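Local coordinates for tartronate semialdehyde reductase (Salmonella typhimurium, PDB 1VPD), which probably reduces tartronate semialdehyde to D-glycerate with NADH or NADPH, the last step in converting galactarate to D-glycerate, at residues E50-S53 and A57-E60; V64-L69 and Y152-A157; V78-N83 and D111-K116; V182-A187 and A263-M268. One frame throughout, in Å; residues are numbered along the deposited sequence. Where two conformers were deposited one is given.

Interaction 1: E50-S53 and A57-E60; sequences ETAS and AIAE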
loop_
_atom_site.group_PDB
_atom_site.type_symbol
_atom_site.label_atom_id
_atom_site.label_comp_id
_atom_site.label_asym_id
_atom_site.label_seq_id
_atom_site.Cartn_x
_atom_site.Cartn_y
_atom_site.Cartn_z
ATOM N N GLU A 50 16.402 -3.477 -16.439
ATOM C CA GLU A 50 16.090 -2.963 -17.762
ATOM C C GLU A 50 14.747 -2.248 -17.761
ATOM O O GLU A 50 14.055 -2.212 -16.736
ATOM C CB GLU A 50 16.065 -4.113 -18.761
ATOM C CG GLU A 50 17.412 -4.797 -18.873
ATOM C CD GLU A 50 17.439 -5.778 -20.000
ATOM O OE1 GLU A 50 16.669 -6.758 -19.915
ATOM O OE2 GLU A 50 18.221 -5.534 -20.961
ATOM N N THR A 51 14.400 -1.648 -18.896
ATOM C CA THR A 51 13.128 -0.945 -19.062
ATOM C C THR A 51 12.555 -1.151 -20.468
ATOM O O THR A 51 13.238 -1.674 -21.352
ATOM C CB THR A 51 13.292 0.547 -18.713
ATOM O OG1 THR A 51 12.021 1.203 -18.721
ATOM C CG2 THR A 51 14.149 1.312 -19.772
ATOM N N ALA A 52 11.283 -0.821 -20.645
ATOM C CA ALA A 52 10.642 -0.800 -21.959
ATOM C C ALA A 52 9.640 0.331 -21.992
ATOM O O ALA A 52 9.249 0.826 -20.934
ATOM C CB ALA A 52 9.969 -2.134 -22.259
ATOM N N SER A 53 9.197 0.716 -23.188
ATOM C CA SER A 53 8.456 1.963 -23.383
ATOM C C SER A 53 6.962 1.847 -23.075
ATOM O O SER A 53 6.272 2.869 -22.977
ATOM C CB SER A 53 8.651 2.499 -24.814
ATOM O OG SER A 53 9.996 2.961 -25.024
ATOM N N ALA A 57 4.942 -3.880 -24.021
ATOM C CA ALA A 57 6.292 -4.386 -24.281
ATOM C C ALA A 57 6.876 -5.107 -23.084
ATOM O O ALA A 57 7.603 -6.078 -23.233
ATOM C CB ALA A 57 7.216 -3.264 -24.714
ATOM N N ILE A 58 6.556 -4.652 -21.873
ATOM C CA ILE A 58 6.977 -5.395 -20.693
ATOM C C ILE A 58 6.338 -6.785 -20.693
ATOM O O ILE A 58 7.012 -7.773 -20.451
ATOM C CB ILE A 58 6.648 -4.591 -19.418
ATOM C CG1 ILE A 58 7.592 -3.384 -19.370
ATOM C CG2 ILE A 58 6.817 -5.448 -18.185
ATOM C CD1 ILE A 58 7.366 -2.447 -18.239
ATOM N N ALA A 59 5.051 -6.853 -21.012
ATOM C CA ALA A 59 4.332 -8.114 -21.014
ATOM C C ALA A 59 4.836 -9.055 -22.116
ATOM O O ALA A 59 4.824 -10.264 -21.944
ATOM C CB ALA A 59 2.849 -7.862 -21.183
ATOM N N GLU A 60 5.289 -8.498 -23.228
ATOM C CA GLU A 60 5.873 -9.307 -24.312
ATOM C C GLU A 60 7.160 -10.017 -23.884
ATOM O O GLU A 60 7.500 -11.088 -24.405
ATOM C CB GLU A 60 6.125 -8.426 -25.538
ATOM C CG GLU A 60 4.840 -8.083 -26.268
ATOM C CD GLU A 60 4.959 -7.009 -27.329
ATOM O OE1 GLU A 60 5.896 -6.190 -27.302
ATOM O OE2 GLU A 60 4.056 -6.974 -28.192
#
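Ala52 carries this contact: its methyl points at helix 55-61 and touches two consecutive residues of it. CB of Ala52 lies 3.9 Å from CB of Ala57. It is equally close, 3.9 Å, to CG1 of Ile58, so the two helix atoms form a right-angled notch about the strand-end methyl. Ala57 meets it methyl to methyl. Ile58 comes with the flank of its longer branch. Its CB does not point at Ala52, but with CG1 turned beside the backbone N (chi1 -70°) that branch swings round to it. The branch is extended, and CD1 runs on past Ala52 toward the sheet, while CG2 stands anti to the backbone N. Strand 50-51, the edge strand of the sheet within this chain, leads through Ala52 and a short turn into helix 55-61, which feeds strand 64-67. This is the long crossover of the Rossmann fold, in which the chain leaves the edge and returns beyond strands 30-34 and 7-11 to begin the other half of the sheet. Ala52 and Ile58 both rest on Val32, so the side-chain layer continues over strand 30-34. The side chain of Ile58 also comes within about 4 Å of Gly9, one of the residues predicted to bind NAD(+). Thr51, the residue before Ala52, turns the other way and packs on Ile41 and Ile45 of helix 38-46, its OG1 hydrogen-bonded to Val33 O. At the start of helix 55-61, Ala57 N is hydrogen-bonded to Thr54 OG1.

Interaction 2: V64-L69 and Y152-A157; sequences VIITML and YDLMKA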
loop_
_atom_site.group_PDB
_atom_site.type_symbol
_atom_site.label_atom_id
_atom_site.label_comp_id
_atom_site.label_asym_id
_atom_site.label_seq_id
_atom_site.Cartn_x
_atom_site.Cartn_y
_atom_site.Cartn_z
ATOM N N VAL A 64 5.902 -12.946 -15.854
ATOM C CA VAL A 64 5.218 -12.444 -14.652
ATOM C C VAL A 64 5.490 -10.950 -14.536
ATOM O O VAL A 64 6.606 -10.480 -14.808
ATOM C CB VAL A 64 5.638 -13.211 -13.370
ATOM C CG1 VAL A 64 7.128 -13.052 -13.089
ATOM C CG2 VAL A 64 4.797 -12.763 -12.150
ATOM N N ILE A 65 4.467 -10.196 -14.148
ATOM C CA ILE A 65 4.555 -8.747 -14.058
ATOM C C ILE A 65 3.948 -8.356 -12.723
ATOM O O ILE A 65 2.851 -8.801 -12.400
ATOM C CB ILE A 65 3.756 -8.063 -15.183
ATOM C CG1 ILE A 65 4.302 -8.466 -16.555
ATOM C CG2 ILE A 65 3.831 -6.546 -15.058
ATOM C CD1 ILE A 65 3.260 -8.961 -17.481
ATOM N N ILE A 66 4.676 -7.561 -11.959
ATOM C CA ILE A 66 4.139 -6.909 -10.752
ATOM C C ILE A 66 3.697 -5.482 -11.074
ATOM O O ILE A 66 4.418 -4.741 -11.735
ATOM C CB ILE A 66 5.221 -6.901 -9.643
ATOM C CG1 ILE A 66 5.499 -8.319 -9.161
ATOM C CG2 ILE A 66 4.847 -5.954 -8.470
ATOM C CD1 ILE A 66 6.831 -8.450 -8.452
ATOM N N THR A 67 2.517 -5.080 -10.584
ATOM C CA THR A 67 2.107 -3.669 -10.627
ATOM C C THR A 67 2.021 -3.154 -9.200
ATOM O O THR A 67 1.609 -3.884 -8.312
ATOM C CB THR A 67 0.767 -3.456 -11.334
ATOM O OG1 THR A 67 -0.203 -4.433 -10.901
ATOM C CG2 THR A 67 0.907 -3.673 -12.846
HETATM N N MSE A 68 2.447 -1.915 -8.993
HETATM C CA MSE A 68 2.326 -1.239 -7.702
HETATM C C MSE A 68 1.872 0.179 -8.014
HETATM O O MSE A 68 2.686 1.077 -8.231
HETATM C CB MSE A 68 3.644 -1.284 -6.919
HETATM C CG MSE A 68 3.673 -0.546 -5.557
HETATM SE SE MSE A 68 2.143 -0.904 -4.524
HETATM C CE MSE A 68 2.836 -2.061 -3.234
ATOM N N LEU A 69 0.551 0.361 -8.042
ATOM C CA LEU A 69 -0.082 1.581 -8.513
ATOM C C LEU A 69 -1.107 2.091 -7.477
ATOM O O LEU A 69 -1.468 1.353 -6.560
ATOM C CB LEU A 69 -0.743 1.313 -9.859
ATOM C CG LEU A 69 0.233 0.865 -10.961
ATOM C CD1 LEU A 69 -0.510 0.268 -12.156
ATOM C CD2 LEU A 69 1.100 2.048 -11.377
ATOM N N TYR A 152 5.488 -17.617 -4.741
ATOM C CA TYR A 152 5.760 -17.348 -3.334
ATOM C C TYR A 152 7.162 -16.785 -3.136
ATOM O O TYR A 152 7.331 -15.785 -2.473
ATOM C CB TYR A 152 5.535 -18.609 -2.461
ATOM C CG TYR A 152 5.912 -18.397 -1.011
ATOM C CD1 TYR A 152 4.982 -17.918 -0.093
ATOM C CD2 TYR A 152 7.212 -18.615 -0.568
ATOM C CE1 TYR A 152 5.333 -17.701 1.236
ATOM C CE2 TYR A 152 7.572 -18.390 0.746
ATOM C CZ TYR A 152 6.623 -17.934 1.649
ATOM O OH TYR A 152 6.985 -17.709 2.948
ATOM N N ASP A 153 8.190 -17.431 -3.698
ATOM C CA ASP A 153 9.552 -16.971 -3.492
ATOM C C ASP A 153 9.774 -15.576 -4.038
ATOM O O ASP A 153 10.473 -14.790 -3.433
ATOM C CB ASP A 153 10.573 -17.922 -4.138
ATOM C CG ASP A 153 10.679 -19.260 -3.417
ATOM O OD1 ASP A 153 10.282 -19.397 -2.237
ATOM O OD2 ASP A 153 11.174 -20.263 -3.981
ATOM N N LEU A 154 9.188 -15.274 -5.189
ATOM C CA LEU A 154 9.335 -13.962 -5.796
ATOM C C LEU A 154 8.738 -12.905 -4.855
ATOM O O LEU A 154 9.354 -11.878 -4.589
ATOM C CB LEU A 154 8.595 -13.916 -7.133
ATOM C CG LEU A 154 8.498 -12.534 -7.805
ATOM C CD1 LEU A 154 9.869 -11.963 -8.117
ATOM C CD2 LEU A 154 7.648 -12.590 -9.049
HETATM N N MSE A 155 7.521 -13.162 -4.385
HETATM C CA MSE A 155 6.867 -12.208 -3.467
HETATM C C MSE A 155 7.636 -12.098 -2.147
HETATM O O MSE A 155 7.803 -10.999 -1.584
HETATM C CB MSE A 155 5.407 -12.607 -3.227
HETATM C CG MSE A 155 4.522 -12.413 -4.443
HETATM SE SE MSE A 155 2.649 -12.815 -4.153
HETATM C CE MSE A 155 2.726 -14.785 -4.040
ATOM N N LYS A 156 8.123 -13.235 -1.654
ATOM C CA LYS A 156 8.840 -13.288 -0.375
ATOM C C LYS A 156 10.156 -12.518 -0.407
ATOM O O LYS A 156 10.629 -12.064 0.625
ATOM C CB LYS A 156 9.054 -14.739 0.077
ATOM C CG LYS A 156 9.684 -14.899 1.446
ATOM C CD LYS A 156 8.727 -14.485 2.573
ATOM C CE LYS A 156 9.352 -14.727 3.954
ATOM N NZ LYS A 156 10.579 -13.889 4.163
ATOM N N ALA A 157 10.750 -12.349 -1.587
ATOM C CA ALA A 157 11.963 -11.551 -1.715
ATOM C C ALA A 157 11.803 -10.081 -1.321
ATOM O O ALA A 157 12.802 -9.391 -1.071
ATOM C CB ALA A 157 12.521 -11.658 -3.142
#
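Leu154 of helix 145-156 meets Val64 and Ile66, two residues of strand 64-67 whose side chains point to the same face of the sheet. The helical segment starts with Tyr152, whose O accepts a 2.8 Å hydrogen bond from Lys156 N. At Leu154, CG anti to the backbone N (chi1 172°) carries the isopropyl end across the gap. One methyl does the touching: Leu154 CD2 is 4.1 Å from Val64 CG1, the two side chains reaching toward each other tip to tip. With CG1 in the crowded position between backbone N and carbonyl carbon (chi1 62°), Val64 turns both methyls to Leu154: Val64 CG2 is 4.2 Å from Leu154 CD2. The same CD2 lies 4.3 Å from CD1 of Ile66, at the end of that residue's longer branch. Met155 (a selenomethionine) has its CA 9.4 Å from the CA of Ile66, a gap that long side chains must bridge; its own passes the strand by. Lys156 heads elsewhere, its NZ hydrogen-bonded to Ala159 O. Ala157, just after the clear helix, packs on Leu24 and Ala27. Leu24 of helix 17-26 also touches both Leu154 and Ile66, and Val8 of strand 7-11 touches Val64 and Leu154. Helices laid on the apolar face of a central, largely parallel sheet are the core of the Rossmann-type dinucleotide-binding domain.

Interaction 3: V78-N83 and D111-K116; sequences VALGEN and DALKAK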
loop_
_atom_site.group_PDB
_atom_site.type_symbol
_atom_site.label_atom_id
_atom_site.label_comp_id
_atom_site.label_asym_id
_atom_site.label_seq_id
_atom_site.Cartn_x
_atom_site.Cartn_y
_atom_site.Cartn_z
ATOM N N VAL A 78 -3.176 0.408 -16.981
ATOM C CA VAL A 78 -1.945 -0.327 -17.221
ATOM C C VAL A 78 -2.214 -1.775 -17.687
ATOM O O VAL A 78 -1.525 -2.294 -18.583
ATOM C CB VAL A 78 -1.035 -0.304 -15.968
ATOM C CG1 VAL A 78 0.042 -1.377 -16.031
ATOM C CG2 VAL A 78 -0.402 1.077 -15.798
ATOM N N ALA A 79 -3.204 -2.417 -17.086
ATOM C CA ALA A 79 -3.466 -3.825 -17.353
ATOM C C ALA A 79 -4.279 -4.030 -18.621
ATOM O O ALA A 79 -4.024 -4.986 -19.365
ATOM C CB ALA A 79 -4.167 -4.486 -16.154
ATOM N N LEU A 80 -5.254 -3.154 -18.864
ATOM C CA LEU A 80 -6.282 -3.379 -19.886
ATOM C C LEU A 80 -6.332 -2.346 -20.996
ATOM O O LEU A 80 -6.987 -2.562 -22.016
ATOM C CB LEU A 80 -7.668 -3.440 -19.226
ATOM C CG LEU A 80 -7.831 -4.396 -18.053
ATOM C CD1 LEU A 80 -9.264 -4.348 -17.578
ATOM C CD2 LEU A 80 -7.443 -5.806 -18.454
ATOM N N GLY A 81 -5.638 -1.238 -20.814
ATOM C CA GLY A 81 -5.796 -0.078 -21.674
ATOM C C GLY A 81 -4.921 -0.170 -22.905
ATOM O O GLY A 81 -4.289 -1.187 -23.159
ATOM N N GLU A 82 -4.910 0.911 -23.672
ATOM C CA GLU A 82 -4.082 0.992 -24.868
ATOM C C GLU A 82 -2.624 0.826 -24.468
ATOM O O GLU A 82 -2.149 1.449 -23.512
ATOM C CB GLU A 82 -4.296 2.359 -25.550
ATOM C CG GLU A 82 -3.303 2.719 -26.654
ATOM C CD GLU A 82 -3.361 4.190 -27.054
ATOM O OE1 GLU A 82 -4.292 4.911 -26.631
ATOM O OE2 GLU A 82 -2.463 4.628 -27.799
ATOM N N ASN A 83 -1.920 -0.017 -25.209
ATOM C CA ASN A 83 -0.552 -0.384 -24.879
ATOM C C ASN A 83 -0.407 -0.982 -23.483
ATOM O O ASN A 83 0.636 -0.877 -22.869
ATOM C CB ASN A 83 0.381 0.816 -25.066
ATOM C CG ASN A 83 0.549 1.169 -26.526
ATOM O OD1 ASN A 83 0.674 0.278 -27.363
ATOM N ND2 ASN A 83 0.521 2.461 -26.840
ATOM N N ASP A 111 -11.119 -11.030 -14.367
ATOM C CA ASP A 111 -12.018 -11.640 -15.361
ATOM C C ASP A 111 -11.644 -11.204 -16.767
ATOM O O ASP A 111 -11.660 -12.021 -17.700
ATOM C CB ASP A 111 -13.476 -11.273 -15.098
ATOM C CG ASP A 111 -14.066 -12.019 -13.923
ATOM O OD1 ASP A 111 -13.483 -13.019 -13.460
ATOM O OD2 ASP A 111 -15.133 -11.648 -13.393
ATOM N N ALA A 112 -11.283 -9.932 -16.923
ATOM C CA ALA A 112 -10.880 -9.419 -18.229
ATOM C C ALA A 112 -9.587 -10.093 -18.699
ATOM O O ALA A 112 -9.475 -10.457 -19.877
ATOM C CB ALA A 112 -10.702 -7.923 -18.194
ATOM N N LEU A 113 -8.632 -10.275 -17.793
ATOM C CA LEU A 113 -7.365 -10.922 -18.139
ATOM C C LEU A 113 -7.565 -12.412 -18.420
ATOM O O LEU A 113 -6.954 -12.950 -19.348
ATOM C CB LEU A 113 -6.328 -10.732 -17.028
ATOM C CG LEU A 113 -5.826 -9.283 -16.916
ATOM C CD1 LEU A 113 -4.993 -9.098 -15.682
ATOM C CD2 LEU A 113 -5.035 -8.856 -18.161
ATOM N N LYS A 114 -8.445 -13.058 -17.658
ATOM C CA LYS A 114 -8.707 -14.500 -17.822
ATOM C C LYS A 114 -9.238 -14.818 -19.217
ATOM O O LYS A 114 -8.936 -15.884 -19.766
ATOM C CB LYS A 114 -9.689 -15.007 -16.764
ATOM C CG LYS A 114 -10.005 -16.506 -16.869
ATOM C CD LYS A 114 -10.782 -17.015 -15.658
ATOM C CE LYS A 114 -11.504 -18.335 -15.942
ATOM N NZ LYS A 114 -10.786 -19.219 -16.911
ATOM N N ALA A 115 -10.011 -13.903 -19.787
ATOM C CA ALA A 115 -10.551 -14.076 -21.136
ATOM C C ALA A 115 -9.434 -14.182 -22.186
ATOM O O ALA A 115 -9.633 -14.780 -23.241
ATOM C CB ALA A 115 -11.477 -12.951 -21.477
ATOM N N LYS A 116 -8.283 -13.578 -21.900
ATOM C CA LYS A 116 -7.090 -13.702 -22.740
ATOM C C LYS A 116 -6.060 -14.747 -22.278
ATOM O O LYS A 116 -4.978 -14.869 -22.865
ATOM C CB LYS A 116 -6.432 -12.328 -22.871
ATOM C CG LYS A 116 -7.181 -11.403 -23.808
ATOM C CD LYS A 116 -6.781 -11.646 -25.274
ATOM C CE LYS A 116 -5.398 -11.079 -25.590
ATOM N NZ LYS A 116 -5.218 -10.761 -27.041
#
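Leu80, in the last turn of helix 72-80, sets its isopropyl end against Ala112 and Leu113 of helix 103-114. The close part of the contact gathers round one methyl: Leu80 CD2 lies 3.9 Å from Ala112 CB and 3.9 Å from Leu113 CD2. Its other methyl, CD1, is also 3.9 Å from Ala112 CB, so the fork of the leucine straddles the alanine methyl. The two leucines cross obliquely. Both put CG beside their own backbone N (chi1 -52° in Leu80, -70° in Leu113), which brings the ends of both side chains toward the partner helix although neither CB points there. Beneath this pair the fit slackens. Ala79 points at the other helix, yet its methyl stays 4.7 Å or more from segment 111-116, and its carbonyl O lies 4.2 Å from Leu113 CD2. Ile86 of the short helix 85-88 touches both leucines, and its backbone is hydrogen-bonded to that of Ala79; Val118 packs on Leu113 as well. On the solvent side, Leu80 and Ala112 remain partly exposed, and Asp111 and Lys114 of helix 103-114, and Lys116 just beyond it, lie at the surface. Lys116 still lays part of its side chain on Ile86. The contact joins two neighbouring helices of the Rossmann-type domain, those following strands 64-67 and 94-97, near their C-terminal ends. With aliphatic carbons meeting across the interface, cohesion here rests on dispersion and on the exclusion of water, and not on directional bonds.

Interaction 4: V182-A187 and A263-M268; sequences VALNIA and AAVMEM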
loop_
_atom_site.group_PDB
_atom_site.type_symbol
_atom_site.label_atom_id
_atom_site.label_comp_id
_atom_site.label_asym_id
_atom_site.label_seq_id
_atom_site.Cartn_x
_atom_site.Cartn_y
_atom_site.Cartn_z
ATOM N N VAL A 182 -4.874 0.374 10.541
ATOM C CA VAL A 182 -3.823 1.376 10.505
ATOM C C VAL A 182 -4.389 2.772 10.778
ATOM O O VAL A 182 -3.829 3.529 11.580
ATOM C CB VAL A 182 -3.034 1.323 9.190
ATOM C CG1 VAL A 182 -2.036 2.470 9.113
ATOM C CG2 VAL A 182 -2.288 -0.019 9.066
ATOM N N ALA A 183 -5.488 3.127 10.113
ATOM C CA ALA A 183 -6.090 4.439 10.314
ATOM C C ALA A 183 -6.484 4.628 11.765
ATOM O O ALA A 183 -6.195 5.665 12.341
ATOM C CB ALA A 183 -7.280 4.656 9.427
ATOM N N LEU A 184 -7.154 3.629 12.345
ATOM C CA LEU A 184 -7.643 3.754 13.716
ATOM C C LEU A 184 -6.501 3.756 14.734
ATOM O O LEU A 184 -6.568 4.480 15.705
ATOM C CB LEU A 184 -8.665 2.657 14.023
ATOM C CG LEU A 184 -9.955 2.786 13.197
ATOM C CD1 LEU A 184 -10.879 1.614 13.432
ATOM C CD2 LEU A 184 -10.681 4.087 13.537
ATOM N N ASN A 185 -5.448 2.976 14.510
ATOM C CA ASN A 185 -4.309 2.944 15.423
ATOM C C ASN A 185 -3.610 4.304 15.413
ATOM O O ASN A 185 -3.166 4.767 16.459
ATOM C CB ASN A 185 -3.304 1.855 15.068
ATOM C CG ASN A 185 -3.766 0.441 15.460
ATOM O OD1 ASN A 185 -4.934 0.222 15.862
ATOM N ND2 ASN A 185 -2.824 -0.538 15.370
ATOM N N ILE A 186 -3.523 4.946 14.242
ATOM C CA ILE A 186 -2.936 6.272 14.163
ATOM C C ILE A 186 -3.824 7.296 14.872
ATOM O O ILE A 186 -3.335 8.131 15.650
ATOM C CB ILE A 186 -2.676 6.720 12.699
ATOM C CG1 ILE A 186 -1.599 5.857 12.053
ATOM C CG2 ILE A 186 -2.259 8.192 12.657
ATOM C CD1 ILE A 186 -1.487 6.086 10.548
ATOM N N ALA A 187 -5.121 7.245 14.592
ATOM C CA ALA A 187 -6.076 8.152 15.234
ATOM C C ALA A 187 -6.060 7.985 16.752
ATOM O O ALA A 187 -6.071 8.969 17.489
ATOM C CB ALA A 187 -7.451 7.968 14.678
ATOM N N ALA A 263 -15.818 5.093 9.799
ATOM C CA ALA A 263 -16.665 6.179 9.297
ATOM C C ALA A 263 -16.278 7.508 9.948
ATOM O O ALA A 263 -16.187 8.542 9.265
ATOM C CB ALA A 263 -18.114 5.877 9.498
ATOM N N ALA A 264 -16.010 7.489 11.251
ATOM C CA ALA A 264 -15.571 8.702 11.955
ATOM C C ALA A 264 -14.214 9.182 11.477
ATOM O O ALA A 264 -14.043 10.383 11.201
ATOM C CB ALA A 264 -15.552 8.495 13.458
ATOM N N VAL A 265 -13.246 8.281 11.365
ATOM C CA VAL A 265 -11.901 8.705 10.936
ATOM C C VAL A 265 -11.899 9.189 9.478
ATOM O O VAL A 265 -11.176 10.126 9.137
ATOM C CB VAL A 265 -10.861 7.623 11.228
ATOM C CG1 VAL A 265 -9.520 7.976 10.619
ATOM C CG2 VAL A 265 -10.749 7.440 12.726
HETATM N N MSE A 266 -12.763 8.622 8.649
HETATM C CA MSE A 266 -12.962 9.134 7.298
HETATM C C MSE A 266 -13.340 10.614 7.292
HETATM O O MSE A 266 -12.759 11.384 6.513
HETATM C CB MSE A 266 -13.994 8.323 6.518
HETATM C CG MSE A 266 -14.474 8.972 5.235
HETATM SE SE MSE A 266 -13.010 9.183 3.927
HETATM C CE MSE A 266 -13.669 7.935 2.594
ATOM N N GLU A 267 -14.251 11.024 8.168
ATOM C CA GLU A 267 -14.645 12.426 8.221
ATOM C C GLU A 267 -13.488 13.289 8.710
ATOM O O GLU A 267 -13.345 14.429 8.249
ATOM C CB GLU A 267 -15.903 12.626 9.066
ATOM C CG GLU A 267 -17.141 11.898 8.493
ATOM C CD GLU A 267 -17.400 12.193 7.029
ATOM O OE1 GLU A 267 -17.473 13.400 6.679
ATOM O OE2 GLU A 267 -17.540 11.217 6.232
HETATM N N MSE A 268 -12.679 12.775 9.629
HETATM C CA MSE A 268 -11.464 13.479 10.053
HETATM C C MSE A 268 -10.515 13.693 8.865
HETATM O O MSE A 268 -9.940 14.799 8.695
HETATM C CB MSE A 268 -10.710 12.714 11.155
HETATM C CG MSE A 268 -11.528 12.475 12.409
HETATM SE SE MSE A 268 -10.452 11.531 13.718
HETATM C CE MSE A 268 -11.947 11.054 14.877
#
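Val265 of helix 260-274 pushes both of its methyls into a shallow triangle made by Ala183, Leu184 and Ala187 of the long helix 170-198. The two branches divide the work. CG1, anti to the backbone N (chi1 172°), faces Ala183, with Val265 CG1 4.2 Å from Ala183 CB. CG2 turns to the next turn of the helix and lies 3.9 Å from Ala187 CB. It also meets Leu184 CD2 obliquely; the 3.5 Å between Val265 CG2 and Leu184 CD2 is shorter than a normal carbon contact, but Leu184 was modelled in two conformers, so this tightness is doubtful. The alanines, one turn apart, each take one methyl of the valine; the nearest CA atoms, of Leu184 and Val265, are 7.1 Å apart. The two helix segments cross at 70°, their axes 10.1 Å apart, and on the helix 260-274 side Val265 makes nearly all of the contact. Further out, Leu184 leans on Leu261 and Thr262, and Ala183 on Met269, all of helix 260-274. His241 of helix 238-255 touches Ala183, and Tyr288 and Tyr289 cover Met268 (a selenomethionine). These helices belong to the all-helical C-terminal part of the family, and helix 170-198 also bears Lys175, the predicted active-site residue. Methyl-only contacts set no preferred rotation, which probably leaves the crossing to be fixed by the shape of the valine and by the surrounding helices.

How the interactions relate
Interactions 1, 2 and 3 lie in the dinucleotide-binding domain and form a chain of neighbours, while interaction 4 lies in the helical C-terminal part. Ala59 CA touches Ile65 CD1 at 3.8 Å, joining interaction 1 to interaction 2 through consecutive elements of the fold. Leu69 CD1 packs 3.7 Å from Val78 CG2, linking interaction 2 to interaction 3, which is nested in the loop that interaction 2 closes. The centre of interaction 4 is about 29 Å from that of interaction 2 and about 39 Å from that of interaction 1. The side chains of Ile66 and Phe10 of the predicted NAD(+) site are about 4 Å apart, those of Ala183 and the predicted active-site Lys175 about 10 Å.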